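Local structure of unsaturated glucuronyl hydrolase (Streptococcus agalactiae, 2ZZR) at residues F278-Y289 with D296-T307. The protein hydrolyses unsaturated hyaluronate, chondroitin and heparin disaccharides, releasing the unsaturated uronic acid by cleaving (1->3) and (1->4) glycosidic bonds. Residues are numbered along the deposited sequence; the frame is centred on the assembly and turned at random.
Sequences FLNRLPEDKVSY and DGSGQPRDTSAT. With SO4 (sulfate ion), chain C; SO4 (sulfate ion), chain D.
R302 folds back through a bend at chi2 (-52°) and runs straight at chi3, which lays its guanidinium flat on the ring of Y289. Ring and guanidinium planes lie 21° apart in an offset cation-pi stack; CD makes a CH-pi contact over the Y289 centroid at 3.6 Å, and NE lies above the rim near CZ. At the far end, D285 OD1 lies in the guanidinium plane, 2.7 Å from R302 NH1, a salt bridge on the syn side but 24° out of the carboxylate plane; NH1 bonds weakly to V287 O. From the other face of that carboxylate V287 N reaches the same oxygen, closing an Asx turn, while Y346 OH holds D285 OD2. D296 receives E284 N on the syn lone pair of OD1 (2.8 Å), and a water ties its OD2 to R302 NH2 and D285 N. Beyond the stack, Y289 OH donates to O2 of a sulfate (2.7 Å), probably a crystallisation ion, with G299 N on the same O2 and G297 N on O1. Deeper in, S288 OG and T307 OG1 share a hydrogen bond of 2.7 Å, and D303 N bonds to S288 O. Joining helices 265-280 and 304-318, this is a helix-connecting loop of the alpha-barrel glycoside hydrolase family 88 fold, closed by a single beta bridge between Y289 and R302 beside N-cap D303, whose carboxylate pairs with R246, a probable substrate-binding residue.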
loop_
_atom_site.group_PDB
_atom_site.type_symbol
_atom_site.label_atom_id
_atom_site.label_comp_id
_atom_site.label_asym_id
_atom_site.label_seq_id
_atom_site.Cartn_x
_atom_site.Cartn_y
_atom_site.Cartn_z
ATOM N N PHE A 278 5.283 0.457 14.902
ATOM C CA PHE A 278 6.065 -0.134 13.825
ATOM C C PHE A 278 7.545 0.169 14.032
ATOM O O PHE A 278 8.371 -0.745 14.051
ATOM C CB PHE A 278 5.552 0.411 12.481
ATOM C CG PHE A 278 6.105 -0.286 11.260
ATOM C CD1 PHE A 278 5.485 -1.424 10.746
ATOM C CD2 PHE A 278 7.205 0.238 10.586
ATOM C CE1 PHE A 278 5.980 -2.058 9.596
ATOM C CE2 PHE A 278 7.706 -0.389 9.433
ATOM C CZ PHE A 278 7.087 -1.536 8.940
ATOM N N LEU A 279 7.874 1.449 14.233
ATOM C CA LEU A 279 9.265 1.866 14.394
ATOM C C LEU A 279 9.943 1.133 15.546
ATOM O O LEU A 279 11.090 0.708 15.415
ATOM C CB LEU A 279 9.366 3.379 14.604
ATOM C CG LEU A 279 8.937 4.262 13.423
ATOM C CD1 LEU A 279 9.033 5.736 13.819
ATOM C CD2 LEU A 279 9.752 3.969 12.159
ATOM N N ASN A 280 9.218 0.977 16.654
ATOM C CA ASN A 280 9.757 0.342 17.863
ATOM C C ASN A 280 10.058 -1.144 17.691
ATOM O O ASN A 280 10.806 -1.731 18.484
ATOM C CB ASN A 280 8.813 0.558 19.046
ATOM C CG ASN A 280 8.886 1.969 19.595
ATOM O OD1 ASN A 280 9.832 2.701 19.319
ATOM N ND2 ASN A 280 7.892 2.351 20.381
ATOM N N ARG A 281 9.481 -1.740 16.653
ATOM C CA ARG A 281 9.654 -3.166 16.402
ATOM C C ARG A 281 10.518 -3.479 15.179
ATOM O O ARG A 281 10.626 -4.634 14.760
ATOM C CB ARG A 281 8.294 -3.857 16.352
ATOM C CG ARG A 281 7.655 -3.946 17.730
ATOM C CD ARG A 281 6.149 -4.110 17.682
ATOM N NE ARG A 281 5.570 -4.079 19.031
ATOM C CZ ARG A 281 5.377 -2.973 19.754
ATOM N NH1 ARG A 281 5.707 -1.777 19.271
ATOM N NH2 ARG A 281 4.839 -3.062 20.967
ATOM N N LEU A 282 11.152 -2.441 14.631
ATOM C CA LEU A 282 12.139 -2.597 13.562
ATOM C C LEU A 282 13.465 -3.121 14.111
ATOM O O LEU A 282 13.874 -2.732 15.209
ATOM C CB LEU A 282 12.384 -1.265 12.840
ATOM C CG LEU A 282 11.240 -0.683 12.005
ATOM C CD1 LEU A 282 11.671 0.643 11.407
ATOM C CD2 LEU A 282 10.785 -1.641 10.907
ATOM N N PRO A 283 14.148 -3.997 13.348
ATOM C CA PRO A 283 15.464 -4.501 13.755
ATOM C C PRO A 283 16.589 -3.510 13.459
ATOM O O PRO A 283 16.325 -2.375 13.053
ATOM C CB PRO A 283 15.627 -5.747 12.885
ATOM C CG PRO A 283 14.934 -5.376 11.623
ATOM C CD PRO A 283 13.720 -4.581 12.063
ATOM N N GLU A 284 17.835 -3.948 13.649
ATOM C CA GLU A 284 19.011 -3.086 13.504
ATOM C C GLU A 284 19.078 -2.313 12.180
ATOM O O GLU A 284 19.406 -1.125 12.180
ATOM C CB GLU A 284 20.299 -3.895 13.725
ATOM C CG GLU A 284 21.506 -3.073 14.182
ATOM C CD GLU A 284 22.168 -2.285 13.061
ATOM O OE1 GLU A 284 22.168 -2.758 11.900
ATOM O OE2 GLU A 284 22.697 -1.184 13.346
ATOM N N ASP A 285 18.782 -2.978 11.061
ATOM C CA ASP A 285 18.842 -2.326 9.748
ATOM C C ASP A 285 17.546 -1.585 9.371
ATOM O O ASP A 285 17.404 -1.112 8.246
ATOM C CB ASP A 285 19.292 -3.307 8.643
ATOM C CG ASP A 285 18.212 -4.315 8.243
ATOM O OD1 ASP A 285 17.091 -4.290 8.795
ATOM O OD2 ASP A 285 18.498 -5.145 7.350
ATOM N N LYS A 286 16.618 -1.500 10.323
ATOM C CA LYS A 286 15.352 -0.754 10.179
ATOM C C LYS A 286 14.417 -1.285 9.081
ATOM O O LYS A 286 13.562 -0.551 8.573
ATOM C CB LYS A 286 15.604 0.757 10.002
ATOM C CG LYS A 286 16.662 1.363 10.937
ATOM C CD LYS A 286 16.351 1.148 12.416
ATOM C CE LYS A 286 17.307 1.947 13.309
ATOM N NZ LYS A 286 18.731 1.489 13.206
ATOM N N VAL A 287 14.574 -2.560 8.727
ATOM C CA VAL A 287 13.697 -3.198 7.747
ATOM C C VAL A 287 12.898 -4.304 8.430
ATOM O O VAL A 287 13.460 -5.285 8.910
ATOM C CB VAL A 287 14.475 -3.725 6.504
ATOM C CG1 VAL A 287 13.567 -4.549 5.602
ATOM C CG2 VAL A 287 15.079 -2.562 5.727
ATOM N N SER A 288 11.582 -4.121 8.465
ATOM C CA SER A 288 10.675 -5.009 9.183
ATOM C C SER A 288 10.862 -6.478 8.819
ATOM O O SER A 288 10.947 -6.828 7.642
ATOM C CB SER A 288 9.230 -4.617 8.883
ATOM O OG SER A 288 8.973 -4.699 7.491
ATOM N N TYR A 289 10.929 -7.323 9.846
ATOM C CA TYR A 289 10.729 -8.757 9.662
ATOM C C TYR A 289 9.274 -8.942 9.247
ATOM O O TYR A 289 8.451 -8.043 9.445
ATOM C CB TYR A 289 11.066 -9.526 10.950
ATOM C CG TYR A 289 12.548 -9.783 11.115
ATOM C CD1 TYR A 289 13.098 -11.031 10.804
ATOM C CD2 TYR A 289 13.407 -8.779 11.562
ATOM C CE1 TYR A 289 14.465 -11.270 10.943
ATOM C CE2 TYR A 289 14.779 -9.008 11.695
ATOM C CZ TYR A 289 15.296 -10.264 11.395
ATOM O OH TYR A 289 16.650 -10.501 11.527
ATOM N N ASP A 296 16.385 -9.194 14.986
ATOM C CA ASP A 296 17.695 -9.762 14.673
ATOM C C ASP A 296 17.954 -11.059 15.433
ATOM O O ASP A 296 17.692 -11.146 16.631
ATOM C CB ASP A 296 18.793 -8.744 14.979
ATOM C CG ASP A 296 18.629 -7.460 14.186
ATOM O OD1 ASP A 296 18.325 -6.417 14.806
ATOM O OD2 ASP A 296 18.783 -7.503 12.948
ATOM N N GLY A 297 18.450 -12.068 14.719
ATOM C CA GLY A 297 18.772 -13.360 15.328
ATOM C C GLY A 297 17.698 -14.426 15.196
ATOM O O GLY A 297 17.959 -15.607 15.446
ATOM N N SER A 298 16.496 -14.016 14.791
ATOM C CA SER A 298 15.350 -14.924 14.693
ATOM C C SER A 298 15.443 -15.900 13.522
ATOM O O SER A 298 14.774 -16.933 13.525
ATOM C CB SER A 298 14.046 -14.130 14.594
ATOM O OG SER A 298 14.028 -13.347 13.412
ATOM N N GLY A 299 16.257 -15.560 12.523
ATOM C CA GLY A 299 16.392 -16.365 11.308
ATOM C C GLY A 299 15.145 -16.375 10.434
ATOM O O GLY A 299 15.039 -17.178 9.507
ATOM N N GLN A 300 14.204 -15.482 10.735
ATOM C CA GLN A 300 12.970 -15.353 9.962
ATOM C C GLN A 300 13.183 -14.405 8.782
ATOM O O GLN A 300 14.063 -13.546 8.836
ATOM C CB GLN A 300 11.835 -14.849 10.855
ATOM C CG GLN A 300 11.395 -15.841 11.924
ATOM C CD GLN A 300 10.492 -16.942 11.392
ATOM O OE1 GLN A 300 9.905 -16.826 10.314
ATOM N NE2 GLN A 300 10.368 -18.022 12.164
ATOM N N PRO A 301 12.390 -14.566 7.704
ATOM C CA PRO A 301 12.590 -13.672 6.566
ATOM C C PRO A 301 12.051 -12.265 6.835
ATOM O O PRO A 301 11.179 -12.079 7.688
ATOM C CB PRO A 301 11.794 -14.347 5.447
ATOM C CG PRO A 301 10.729 -15.109 6.143
ATOM C CD PRO A 301 11.319 -15.552 7.454
ATOM N N ARG A 302 12.585 -11.284 6.117
ATOM C CA ARG A 302 12.058 -9.925 6.196
ATOM C C ARG A 302 10.818 -9.826 5.332
ATOM O O ARG A 302 10.559 -10.703 4.501
ATOM C CB ARG A 302 13.094 -8.910 5.699
ATOM C CG ARG A 302 14.479 -9.025 6.323
ATOM C CD ARG A 302 14.419 -9.039 7.846
ATOM N NE ARG A 302 15.752 -9.071 8.437
ATOM C CZ ARG A 302 16.449 -7.995 8.802
ATOM N NH1 ARG A 302 15.945 -6.773 8.645
ATOM N NH2 ARG A 302 17.656 -8.142 9.329
ATOM N N ASP A 303 10.028 -8.776 5.549
ATOM C CA ASP A 303 9.060 -8.364 4.551
ATOM C C ASP A 303 9.353 -6.921 4.175
ATOM O O ASP A 303 8.842 -5.990 4.802
ATOM C CB ASP A 303 7.613 -8.513 5.013
ATOM C CG ASP A 303 6.619 -8.073 3.939
ATOM O OD1 ASP A 303 5.482 -7.709 4.291
ATOM O OD2 ASP A 303 6.993 -8.065 2.741
ATOM N N THR A 304 10.172 -6.756 3.139
ATOM C CA THR A 304 10.567 -5.431 2.663
ATOM C C THR A 304 9.369 -4.632 2.153
ATOM O O THR A 304 9.389 -3.400 2.201
ATOM C CB THR A 304 11.621 -5.519 1.552
ATOM O OG1 THR A 304 11.161 -6.409 0.529
ATOM C CG2 THR A 304 12.945 -6.026 2.105
ATOM N N SER A 305 8.327 -5.317 1.672
ATOM C CA SER A 305 7.153 -4.607 1.140
ATOM C C SER A 305 6.442 -3.806 2.231
ATOM O O SER A 305 5.882 -2.751 1.955
ATOM C CB SER A 305 6.174 -5.543 0.417
ATOM O OG SER A 305 5.433 -6.359 1.315
ATOM N N ALA A 306 6.480 -4.314 3.464
ATOM C CA ALA A 306 5.887 -3.614 4.608
ATOM C C ALA A 306 6.660 -2.330 4.882
ATOM O O ALA A 306 6.074 -1.279 5.143
ATOM C CB ALA A 306 5.887 -4.509 5.840
ATOM N N THR A 307 7.984 -2.422 4.799
ATOM C CA THR A 307 8.851 -1.278 5.049
ATOM C C THR A 307 8.722 -0.226 3.930
ATOM O O THR A 307 8.629 0.975 4.218
ATOM C CB THR A 307 10.310 -1.743 5.302
ATOM O OG1 THR A 307 10.336 -2.528 6.507
ATOM C CG2 THR A 307 11.250 -0.552 5.484
HETATM S S SO4 C . 18.724 -13.195 11.218
HETATM O O1 SO4 C . 19.436 -12.204 12.015
HETATM O O2 SO4 C . 17.291 -13.104 11.469
HETATM O O3 SO4 C . 18.976 -12.978 9.800
HETATM O O4 SO4 C . 19.178 -14.532 11.591
HETATM S S SO4 D . 19.217 -0.102 16.655
HETATM O O1 SO4 D . 18.945 0.740 17.819
HETATM O O2 SO4 D . 18.135 0.014 15.683
HETATM O O3 SO4 D . 20.467 0.319 16.026
HETATM O O4 SO4 D . 19.312 -1.496 17.080
HETATM O O HOH W 1 18.909 -5.857 10.988
HETATM O O HOH W 2 19.815 -9.617 11.508
#